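DUF596 domain-containing protein (Neisseria meningitidis, PDB 2O5H) is of unknown function, a small bacterial alpha-beta protein of the DUF596 family that pairs through an interchain disulfide. Local coordinates at residues F56-F59 with K60-R64; L32-S35 with C36-S39; M112-T115 with V116-A120. All blocks are in the same frame, centred on the assembly; numbering follows the deposited sequence.

Contact 1 (F56-F59 with K60-R64); sequences FILF and KELLR
F59 and L63 pack against each other one turn apart at the C-terminal end of helix 48-64, a standard i to i+4 pair of an alpha-helix. L63 CD1 sits over one face of the F59 ring, offset toward the rim, and comes within 3.6 Å of F59 CE2. This is a CH-pi contact, with L63 CD1 3.9 Å from the centroid of the F59 ring. The two first torsions differ: F59 CG stands anti to the backbone N (chi1 175°), whereas L63 CG is anti to the carbonyl carbon, which turns its methyl back along the helix onto the ring. L58 and L62 repeat the step on the neighbouring flank, with L58 CG 4.0 Å from L62 CD1.

K60 meets the F56 backbone rather than its ring. K60 CG rests 3.2 Å from F56 O, and the bends at chi3 and chi4 fold the chain so that K60 NZ curls back to within 3.7 Å of F56 O; the same NZ makes a long, weak ion pair with E85.

Outside this shell, F88 of helix 81-91 and F55 meet the F59 ring, while W84 and L70 touch L63. Helix 20-30 covers L58 and L62 through V24 and T27, and I57 leans on H13 and Y16 of helix 3-16. The helix is thus packed between other helices and strand 68-72. Beneath the side chains the backbone bonds run unbroken from K60 to L63; the amide L62 N donates to L58 O at 3.0 Å.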
ATOM      1  N   PHE A  56      -8.142   3.016 -11.366  1.00 32.49           N
ATOM      2  CA  PHE A  56      -9.490   3.574 -11.287  1.00 32.58           C
ATOM      3  C   PHE A  56     -10.581   2.529 -11.378  1.00 32.99           C
ATOM      4  O   PHE A  56     -11.653   2.714 -10.800  1.00 33.01           O
ATOM      5  CB  PHE A  56      -9.685   4.720 -12.313  1.00 33.48           C
ATOM      6  CG  PHE A  56      -9.046   6.000 -11.872  1.00 36.00           C
ATOM      7  CD1 PHE A  56      -9.487   6.631 -10.689  1.00 36.14           C
ATOM      8  CD2 PHE A  56      -7.968   6.540 -12.557  1.00 33.52           C
ATOM      9  CE1 PHE A  56      -8.882   7.794 -10.242  1.00 39.25           C
ATOM     10  CE2 PHE A  56      -7.346   7.762 -12.090  1.00 35.99           C
ATOM     11  CZ  PHE A  56      -7.817   8.375 -10.956  1.00 36.23           C
ATOM     12  N   ILE A  57     -10.340   1.422 -12.083  1.00 33.72           N
ATOM     13  CA  ILE A  57     -11.364   0.361 -12.124  1.00 33.72           C
ATOM     14  C   ILE A  57     -11.488  -0.266 -10.723  1.00 33.15           C
ATOM     15  O   ILE A  57     -12.585  -0.529 -10.237  1.00 32.41           O
ATOM     16  CB  ILE A  57     -11.033  -0.751 -13.148  1.00 33.75           C
ATOM     17  CG1 ILE A  57     -11.084  -0.186 -14.571  1.00 36.56           C
ATOM     18  CG2 ILE A  57     -12.020  -1.973 -13.019  1.00 35.45           C
ATOM     19  CD1 ILE A  57     -10.306  -1.022 -15.560  1.00 34.67           C
ATOM     20  N   LEU A  58     -10.348  -0.485 -10.074  1.00 32.42           N
ATOM     21  CA  LEU A  58     -10.339  -1.147  -8.784  1.00 31.68           C
ATOM     22  C   LEU A  58     -10.960  -0.204  -7.745  1.00 32.87           C
ATOM     23  O   LEU A  58     -11.820  -0.600  -6.970  1.00 32.29           O
ATOM     24  CB  LEU A  58      -8.900  -1.522  -8.385  1.00 32.85           C
ATOM     25  CG  LEU A  58      -8.635  -2.105  -6.964  1.00 31.98           C
ATOM     26  CD1 LEU A  58      -9.441  -3.426  -6.720  1.00 31.83           C
ATOM     27  CD2 LEU A  58      -7.135  -2.337  -6.823  1.00 29.66           C
ATOM     28  N   PHE A  59     -10.465   1.025  -7.736  1.00 33.38           N
ATOM     29  CA  PHE A  59     -10.955   2.126  -6.898  1.00 35.00           C
ATOM     30  C   PHE A  59     -12.477   2.232  -7.004  1.00 35.95           C
ATOM     31  O   PHE A  59     -13.179   2.211  -5.986  1.00 36.08           O
ATOM     32  CB  PHE A  59     -10.234   3.359  -7.423  1.00 34.88           C
ATOM     33  CG  PHE A  59     -10.618   4.675  -6.834  1.00 34.66           C
ATOM     34  CD1 PHE A  59     -10.037   5.119  -5.651  1.00 36.07           C
ATOM     35  CD2 PHE A  59     -11.453   5.548  -7.560  1.00 35.74           C
ATOM     36  CE1 PHE A  59     -10.335   6.416  -5.150  1.00 36.61           C
ATOM     37  CE2 PHE A  59     -11.758   6.831  -7.084  1.00 35.08           C
ATOM     38  CZ  PHE A  59     -11.190   7.265  -5.879  1.00 35.07           C
ATOM     39  N   LYS A  60     -12.998   2.358  -8.225  1.00 35.84           N
ATOM     40  CA  LYS A  60     -14.434   2.486  -8.403  1.00 36.20           C
ATOM     41  C   LYS A  60     -15.190   1.243  -7.953  1.00 35.70           C
ATOM     42  O   LYS A  60     -16.272   1.349  -7.384  1.00 34.50           O
ATOM     43  CB  LYS A  60     -14.830   2.810  -9.850  1.00 36.46           C
ATOM     44  CG  LYS A  60     -14.436   4.213 -10.287  1.00 40.08           C
ATOM     45  CD  LYS A  60     -15.377   4.780 -11.320  1.00 44.23           C
ATOM     46  CE  LYS A  60     -15.488   3.920 -12.592  1.00 48.65           C
ATOM     47  NZ  LYS A  60     -14.186   3.714 -13.272  1.00 49.60           N
ATOM     48  N   GLU A  61     -14.641   0.059  -8.187  1.00 35.40           N
ATOM     49  CA  GLU A  61     -15.395  -1.142  -7.763  1.00 35.13           C
ATOM     50  C   GLU A  61     -15.498  -1.263  -6.225  1.00 34.37           C
ATOM     51  O   GLU A  61     -16.545  -1.658  -5.671  1.00 33.02           O
ATOM     52  CB  GLU A  61     -14.778  -2.393  -8.365  1.00 36.07           C
ATOM     53  CG  GLU A  61     -15.573  -3.649  -8.154  1.00 38.70           C
ATOM     54  CD  GLU A  61     -16.881  -3.676  -8.959  1.00 40.76           C
ATOM     55  OE1 GLU A  61     -17.189  -2.726  -9.718  1.00 42.13           O
ATOM     56  OE2 GLU A  61     -17.608  -4.687  -8.832  1.00 42.73           O
ATOM     57  N   LEU A  62     -14.429  -0.890  -5.534  1.00 33.20           N
ATOM     58  CA  LEU A  62     -14.455  -0.901  -4.091  1.00 33.08           C
ATOM     59  C   LEU A  62     -15.442   0.127  -3.555  1.00 33.14           C
ATOM     60  O   LEU A  62     -16.183  -0.174  -2.607  1.00 32.81           O
ATOM     61  CB  LEU A  62     -13.056  -0.658  -3.527  1.00 32.78           C
ATOM     62  CG  LEU A  62     -12.039  -1.754  -3.838  1.00 31.67           C
ATOM     63  CD1 LEU A  62     -10.619  -1.167  -3.644  1.00 31.47           C
ATOM     64  CD2 LEU A  62     -12.241  -2.927  -2.920  1.00 31.88           C
ATOM     65  N   LEU A  63     -15.453   1.325  -4.150  1.00 33.40           N
ATOM     66  CA  LEU A  63     -16.421   2.367  -3.762  1.00 34.21           C
ATOM     67  C   LEU A  63     -17.843   1.887  -4.026  1.00 34.61           C
ATOM     68  O   LEU A  63     -18.706   2.007  -3.149  1.00 34.30           O
ATOM     69  CB  LEU A  63     -16.159   3.696  -4.480  1.00 34.05           C
ATOM     70  CG  LEU A  63     -14.854   4.438  -4.155  1.00 36.74           C
ATOM     71  CD1 LEU A  63     -14.604   5.550  -5.206  1.00 34.95           C
ATOM     72  CD2 LEU A  63     -14.896   4.994  -2.733  1.00 33.99           C
ATOM     73  N   ARG A  64     -18.062   1.323  -5.218  0.50 34.64           N
ATOM     74  CA  ARG A  64     -19.384   0.870  -5.665  0.50 34.70           C
ATOM     75  C   ARG A  64     -19.987  -0.234  -4.790  0.50 34.93           C
ATOM     76  O   ARG A  64     -21.210  -0.285  -4.576  0.50 34.20           O
ATOM     77  CB  ARG A  64     -19.309   0.351  -7.099  0.50 34.88           C
ATOM     78  CG  ARG A  64     -20.511   0.746  -7.933  0.50 36.25           C
ATOM     79  CD  ARG A  64     -21.278  -0.417  -8.563  0.50 38.65           C
ATOM     80  NE  ARG A  64     -20.469  -1.544  -9.028  0.50 40.42           N
ATOM     81  CZ  ARG A  64     -20.473  -2.762  -8.481  0.50 41.77           C
ATOM     82  NH1 ARG A  64     -21.228  -3.042  -7.420  0.50 40.77           N
ATOM     83  NH2 ARG A  64     -19.716  -3.713  -9.001  0.50 42.13           N
TER

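Contact 2 (L32-S35 with C36-S39); sequences LPLS and CLWS
C36 holds its SG anti to the carbonyl carbon (chi1 -63°), which swings the sulfur back beside its own amide and toward the P33 ring, where P33 CG lies 3.8 Å from C36 SG. L32 CG is likewise anti to its carbonyl carbon, and L32 packs by its CB, 3.8 Å from C36 CB, with both methyls not much farther off. P33 occupies the N-cap position of helix 34-41. Its carbonyl begins the helical bonding and is gripped twice: C36 N approaches P33 O at 2.9 Å from well above the carbonyl plane, and L37 N comes in at 3.2 Å to P33 O within that plane.

On the flank toward helix 48-64, L34 CD2 meets L37 CD2, and L37 goes on to pack against F55 and L62. A water spans the next turn, donating to S35 O at 2.6 Å and hydrogen-bonded to S39 OG. W124 NE1 donates to L32 O, tying the approach to the helix to strand 121-125.

Across the interface, S39 of the second subunit packs on L32, P33 and C36. The C36 sulfur bonds to C36 SG of that subunit, making this first helical turn the site of an interchain disulfide.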
ATOM      1  N   LEU A  32      -6.209  -1.771   2.848  1.00 32.84           N
ATOM      2  CA  LEU A  32      -5.033  -1.050   2.352  1.00 34.25           C
ATOM      3  C   LEU A  32      -5.358   0.411   1.974  1.00 34.59           C
ATOM      4  O   LEU A  32      -6.420   0.669   1.421  1.00 34.77           O
ATOM      5  CB  LEU A  32      -4.465  -1.798   1.114  1.00 35.91           C
ATOM      6  CG  LEU A  32      -3.824  -3.168   1.446  1.00 34.59           C
ATOM      7  CD1 LEU A  32      -3.288  -3.813   0.156  1.00 40.50           C
ATOM      8  CD2 LEU A  32      -2.699  -2.973   2.471  1.00 36.19           C
ATOM      9  N   PRO A  33      -4.443   1.369   2.299  1.00 34.44           N
ATOM     10  CA  PRO A  33      -4.564   2.797   1.877  1.00 34.14           C
ATOM     11  C   PRO A  33      -4.487   2.909   0.368  1.00 33.83           C
ATOM     12  O   PRO A  33      -4.084   1.952  -0.286  1.00 34.14           O
ATOM     13  CB  PRO A  33      -3.372   3.483   2.542  1.00 33.88           C
ATOM     14  CG  PRO A  33      -2.404   2.345   2.803  1.00 35.52           C
ATOM     15  CD  PRO A  33      -3.251   1.143   3.126  1.00 33.91           C
ATOM     16  N   LEU A  34      -4.938   4.034  -0.202  1.00 33.39           N
ATOM     17  CA  LEU A  34      -4.938   4.158  -1.657  1.00 31.87           C
ATOM     18  C   LEU A  34      -3.583   3.976  -2.257  1.00 32.11           C
ATOM     19  O   LEU A  34      -3.482   3.439  -3.352  1.00 32.37           O
ATOM     20  CB  LEU A  34      -5.483   5.511  -2.132  1.00 31.96           C
ATOM     21  CG  LEU A  34      -6.917   5.827  -1.706  1.00 32.57           C
ATOM     22  CD1 LEU A  34      -7.265   7.223  -2.317  1.00 32.39           C
ATOM     23  CD2 LEU A  34      -7.881   4.779  -2.226  1.00 33.73           C
ATOM     24  N   SER A  35      -2.534   4.414  -1.558  0.50 31.98           N
ATOM     25  CA  SER A  35      -1.166   4.229  -2.066  0.50 32.02           C
ATOM     26  C   SER A  35      -0.811   2.759  -2.299  0.50 32.30           C
ATOM     27  O   SER A  35       0.041   2.440  -3.142  0.50 32.78           O
ATOM     28  CB  SER A  35      -0.162   4.823  -1.095  0.50 31.46           C
ATOM     29  OG  SER A  35      -0.243   4.118   0.124  0.50 30.49           O
ATOM     30  N   CYS A  36      -1.460   1.876  -1.551  1.00 32.42           N
ATOM     31  CA  CYS A  36      -1.249   0.423  -1.711  1.00 32.68           C
ATOM     32  C   CYS A  36      -2.201  -0.184  -2.730  1.00 32.04           C
ATOM     33  O   CYS A  36      -1.925  -1.271  -3.249  1.00 32.58           O
ATOM     34  CB  CYS A  36      -1.301  -0.319  -0.349  1.00 32.13           C
ATOM     35  SG  CYS A  36       0.017   0.194   0.762  1.00 36.11           S
ATOM     36  N   LEU A  37      -3.300   0.495  -3.034  1.00 32.57           N
ATOM     37  CA  LEU A  37      -4.099   0.087  -4.176  1.00 33.24           C
ATOM     38  C   LEU A  37      -3.306   0.253  -5.457  1.00 32.60           C
ATOM     39  O   LEU A  37      -3.481  -0.540  -6.389  1.00 32.96           O
ATOM     40  CB  LEU A  37      -5.397   0.900  -4.280  1.00 33.91           C
ATOM     41  CG  LEU A  37      -6.648   0.320  -3.623  1.00 34.92           C
ATOM     42  CD1 LEU A  37      -6.461  -0.091  -2.171  1.00 35.33           C
ATOM     43  CD2 LEU A  37      -7.866   1.271  -3.842  1.00 35.53           C
ATOM     44  N   TRP A  38      -2.558   1.356  -5.546  1.00 31.54           N
ATOM     45  CA  TRP A  38      -1.641   1.592  -6.668  1.00 31.99           C
ATOM     46  C   TRP A  38      -0.596   0.471  -6.739  1.00 32.05           C
ATOM     47  O   TRP A  38      -0.382  -0.124  -7.793  1.00 30.89           O
ATOM     48  CB  TRP A  38      -0.946   2.961  -6.542  1.00 32.68           C
ATOM     49  CG  TRP A  38       0.077   3.181  -7.632  1.00 34.60           C
ATOM     50  CD1 TRP A  38       1.467   3.046  -7.539  1.00 37.25           C
ATOM     51  CD2 TRP A  38      -0.210   3.515  -8.986  1.00 34.49           C
ATOM     52  NE1 TRP A  38       2.034   3.303  -8.770  1.00 37.32           N
ATOM     53  CE2 TRP A  38       1.029   3.565  -9.681  1.00 38.79           C
ATOM     54  CE3 TRP A  38      -1.403   3.772  -9.694  1.00 33.25           C
ATOM     55  CZ2 TRP A  38       1.104   3.862 -11.059  1.00 33.62           C
ATOM     56  CZ3 TRP A  38      -1.312   4.102 -11.044  1.00 34.65           C
ATOM     57  CH2 TRP A  38      -0.078   4.122 -11.711  1.00 34.31           C
ATOM     58  N   SER A  39       0.048   0.157  -5.606  1.00 32.50           N
ATOM     59  CA  SER A  39       1.015  -0.949  -5.564  1.00 32.96           C
ATOM     60  C   SER A  39       0.398  -2.309  -6.010  1.00 33.35           C
ATOM     61  O   SER A  39       1.049  -3.098  -6.694  1.00 33.03           O
ATOM     62  CB  SER A  39       1.625  -1.052  -4.176  1.00 32.37           C
ATOM     63  OG  SER A  39       2.328   0.154  -3.898  1.00 36.05           O
TER
HETATM   64  O   HOH W   1       2.656   2.567  -2.767  1.00 31.68           O

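Contact 3 (M112-T115 with V116-A120); sequences MWLT and VEAPA
M112 O is gripped by two amides, T115 N at 3.0 Å and V116 N, whose bond to M112 O is 2.9 Å, as helix 110-116 closes its C-terminal end. The first bond spans three residues and the second four, so the last turn is a mixture of 3-10 and alpha bonding. W113 O follows as acceptor for E117 N at 2.8 Å, with a weak bond from V116 N beside it. E117 is where the chain leaves helical angles, and from there it runs through a short loop into strand 121-125 of the antiparallel sheet.

The loop passes over one face of the W113 indole. With CG anti to the backbone N (chi1 -175°), the ring is laid beneath the departing chain, and E117 C and A118 CA lie over that face. E117 O is above the ring plane too, toward the rim. The E117 side chain crosses the indole at about a right angle, its carboxylate inclined 51° to the ring, with E117 OE1 3.5 Å from W113 CD1.

V116 turns CG2 between its backbone N and carbonyl carbon, bringing this methyl to 3.4 Å from M112 O. T115 directs OG1 back to the carbonyl of G111, one turn earlier in the helix. M112 is a selenomethionine, and it packs on T115 of the second subunit.

Further out, W92 meets the W113 ring, with V91, P93 and F108 also touching it. L114 packs on L34 and W38 of helix 34-41. R72 of strand 68-72 donates from NH1 to P119 O, while I87 and F88 touch the P119 ring. At the far end of the indole, P119 CD approaches obliquely and stops 3.7 Å from W113 CH2.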
HETATM    1  N   MSE A 112       3.652   8.181  -3.277  1.00 33.28           N
HETATM    2  CA  MSE A 112       3.809   9.288  -2.324  1.00 34.86           C
HETATM    3  C   MSE A 112       2.680  10.302  -2.427  1.00 34.29           C
HETATM    4  O   MSE A 112       2.166  10.772  -1.410  1.00 33.74           O
HETATM    5  CB  MSE A 112       5.130   9.996  -2.555  1.00 35.21           C
HETATM    6  CG  MSE A 112       6.291   9.108  -2.189  1.00 38.48           C
HETATM    7 SE   MSE A 112       8.027   9.920  -2.578  0.80 44.23          SE
HETATM    8  CE  MSE A 112       9.053   8.285  -2.795  1.00 38.03           C
ATOM      9  N   TRP A 113       2.302  10.642  -3.665  1.00 32.96           N
ATOM     10  CA  TRP A 113       1.155  11.539  -3.920  1.00 32.84           C
ATOM     11  C   TRP A 113      -0.144  11.019  -3.256  1.00 33.42           C
ATOM     12  O   TRP A 113      -0.905  11.774  -2.591  1.00 34.68           O
ATOM     13  CB  TRP A 113       1.003  11.727  -5.446  1.00 32.81           C
ATOM     14  CG  TRP A 113      -0.065  12.718  -5.861  1.00 31.90           C
ATOM     15  CD1 TRP A 113       0.076  14.052  -6.009  1.00 34.51           C
ATOM     16  CD2 TRP A 113      -1.438  12.416  -6.170  1.00 35.40           C
ATOM     17  NE1 TRP A 113      -1.134  14.621  -6.374  1.00 33.43           N
ATOM     18  CE2 TRP A 113      -2.075  13.630  -6.481  1.00 35.43           C
ATOM     19  CE3 TRP A 113      -2.182  11.223  -6.235  1.00 34.71           C
ATOM     20  CZ2 TRP A 113      -3.426  13.697  -6.885  1.00 33.29           C
ATOM     21  CZ3 TRP A 113      -3.523  11.286  -6.573  1.00 36.04           C
ATOM     22  CH2 TRP A 113      -4.132  12.529  -6.916  1.00 36.07           C
ATOM     23  N   LEU A 114      -0.385   9.729  -3.415  1.00 32.54           N
ATOM     24  CA  LEU A 114      -1.544   9.068  -2.805  1.00 33.67           C
ATOM     25  C   LEU A 114      -1.456   9.023  -1.271  1.00 34.79           C
ATOM     26  O   LEU A 114      -2.468   8.900  -0.603  1.00 36.11           O
ATOM     27  CB  LEU A 114      -1.737   7.686  -3.405  1.00 34.13           C
ATOM     28  CG  LEU A 114      -2.342   7.614  -4.836  1.00 35.76           C
ATOM     29  CD1 LEU A 114      -2.259   6.169  -5.348  1.00 36.18           C
ATOM     30  CD2 LEU A 114      -3.820   8.144  -4.844  1.00 36.64           C
ATOM     31  N   THR A 115      -0.255   9.202  -0.734  1.00 34.92           N
ATOM     32  CA  THR A 115      -0.042   9.298   0.730  1.00 35.69           C
ATOM     33  C   THR A 115      -0.244  10.685   1.284  1.00 36.23           C
ATOM     34  O   THR A 115      -0.788  10.824   2.375  1.00 36.45           O
ATOM     35  CB  THR A 115       1.332   8.818   1.105  1.00 35.11           C
ATOM     36  OG1 THR A 115       1.511   7.527   0.567  1.00 35.90           O
ATOM     37  CG2 THR A 115       1.561   8.775   2.654  1.00 35.46           C
ATOM     38  N   VAL A 116       0.217  11.725   0.584  1.00 35.71           N
ATOM     39  CA  VAL A 116       0.250  13.025   1.220  1.00 36.49           C
ATOM     40  C   VAL A 116      -0.469  14.133   0.448  1.00 36.57           C
ATOM     41  O   VAL A 116      -0.668  15.213   1.002  1.00 37.56           O
ATOM     42  CB  VAL A 116       1.715  13.482   1.616  1.00 36.73           C
ATOM     43  CG1 VAL A 116       2.356  12.534   2.642  1.00 36.28           C
ATOM     44  CG2 VAL A 116       2.626  13.656   0.358  1.00 37.10           C
ATOM     45  N   GLU A 117      -0.889  13.898  -0.790  1.00 35.33           N
ATOM     46  CA  GLU A 117      -1.574  14.993  -1.486  1.00 36.88           C
ATOM     47  C   GLU A 117      -2.838  14.561  -2.218  1.00 36.58           C
ATOM     48  O   GLU A 117      -3.348  15.315  -3.004  1.00 37.14           O
ATOM     49  CB  GLU A 117      -0.651  15.748  -2.477  1.00 36.87           C
ATOM     50  CG  GLU A 117       0.777  15.448  -2.415  1.00 36.95           C
ATOM     51  CD  GLU A 117       1.632  16.455  -3.156  1.00 37.37           C
ATOM     52  OE1 GLU A 117       1.284  16.844  -4.289  1.00 39.40           O
ATOM     53  OE2 GLU A 117       2.666  16.851  -2.585  1.00 40.07           O
ATOM     54  N   ALA A 118      -3.340  13.362  -1.945  1.00 36.82           N
ATOM     55  CA  ALA A 118      -4.613  12.878  -2.519  1.00 36.60           C
ATOM     56  C   ALA A 118      -5.786  13.787  -2.131  1.00 36.54           C
ATOM     57  O   ALA A 118      -5.755  14.412  -1.046  1.00 35.47           O
ATOM     58  CB  ALA A 118      -4.882  11.421  -2.048  1.00 36.24           C
ATOM     59  N   PRO A 119      -6.788  13.928  -3.020  1.00 35.85           N
ATOM     60  CA  PRO A 119      -8.051  14.630  -2.659  1.00 36.23           C
ATOM     61  C   PRO A 119      -8.730  14.112  -1.376  1.00 36.47           C
ATOM     62  O   PRO A 119      -9.318  14.907  -0.587  1.00 35.57           O
ATOM     63  CB  PRO A 119      -8.966  14.350  -3.877  1.00 37.18           C
ATOM     64  CG  PRO A 119      -8.059  14.079  -4.989  1.00 35.84           C
ATOM     65  CD  PRO A 119      -6.762  13.533  -4.448  1.00 35.59           C
ATOM     66  N   ALA A 120      -8.614  12.800  -1.157  1.00 35.71           N
ATOM     67  CA  ALA A 120      -9.196  12.136  -0.014  1.00 34.80           C
ATOM     68  C   ALA A 120      -8.500  10.792   0.263  1.00 34.51           C
ATOM     69  O   ALA A 120      -7.639  10.331  -0.537  1.00 33.85           O
ATOM     70  CB  ALA A 120     -10.689  11.955  -0.222  1.00 35.02           C
TER

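Along the chain contact 2 comes first, then contact 1, then contact 3. Contacts 1 and 2 have centres about 12 Å apart on the consecutive helices 48-64 and 34-41, which also touch where F59 CD1 lies 4.1 Å from L34 CD2. Contacts 2 and 3, about 10 Å apart between centres, touch at several points, among them S35 CB and T115 OG1, 3.6 Å apart. Contacts 1 and 3 do not touch: their centres are about 17 Å apart. Helix 34-41 is therefore packed against both other helices. Contact 2 carries the disulfide to the second subunit; contact 3 also touches that subunit, through M112, and leads the chain into the sheet.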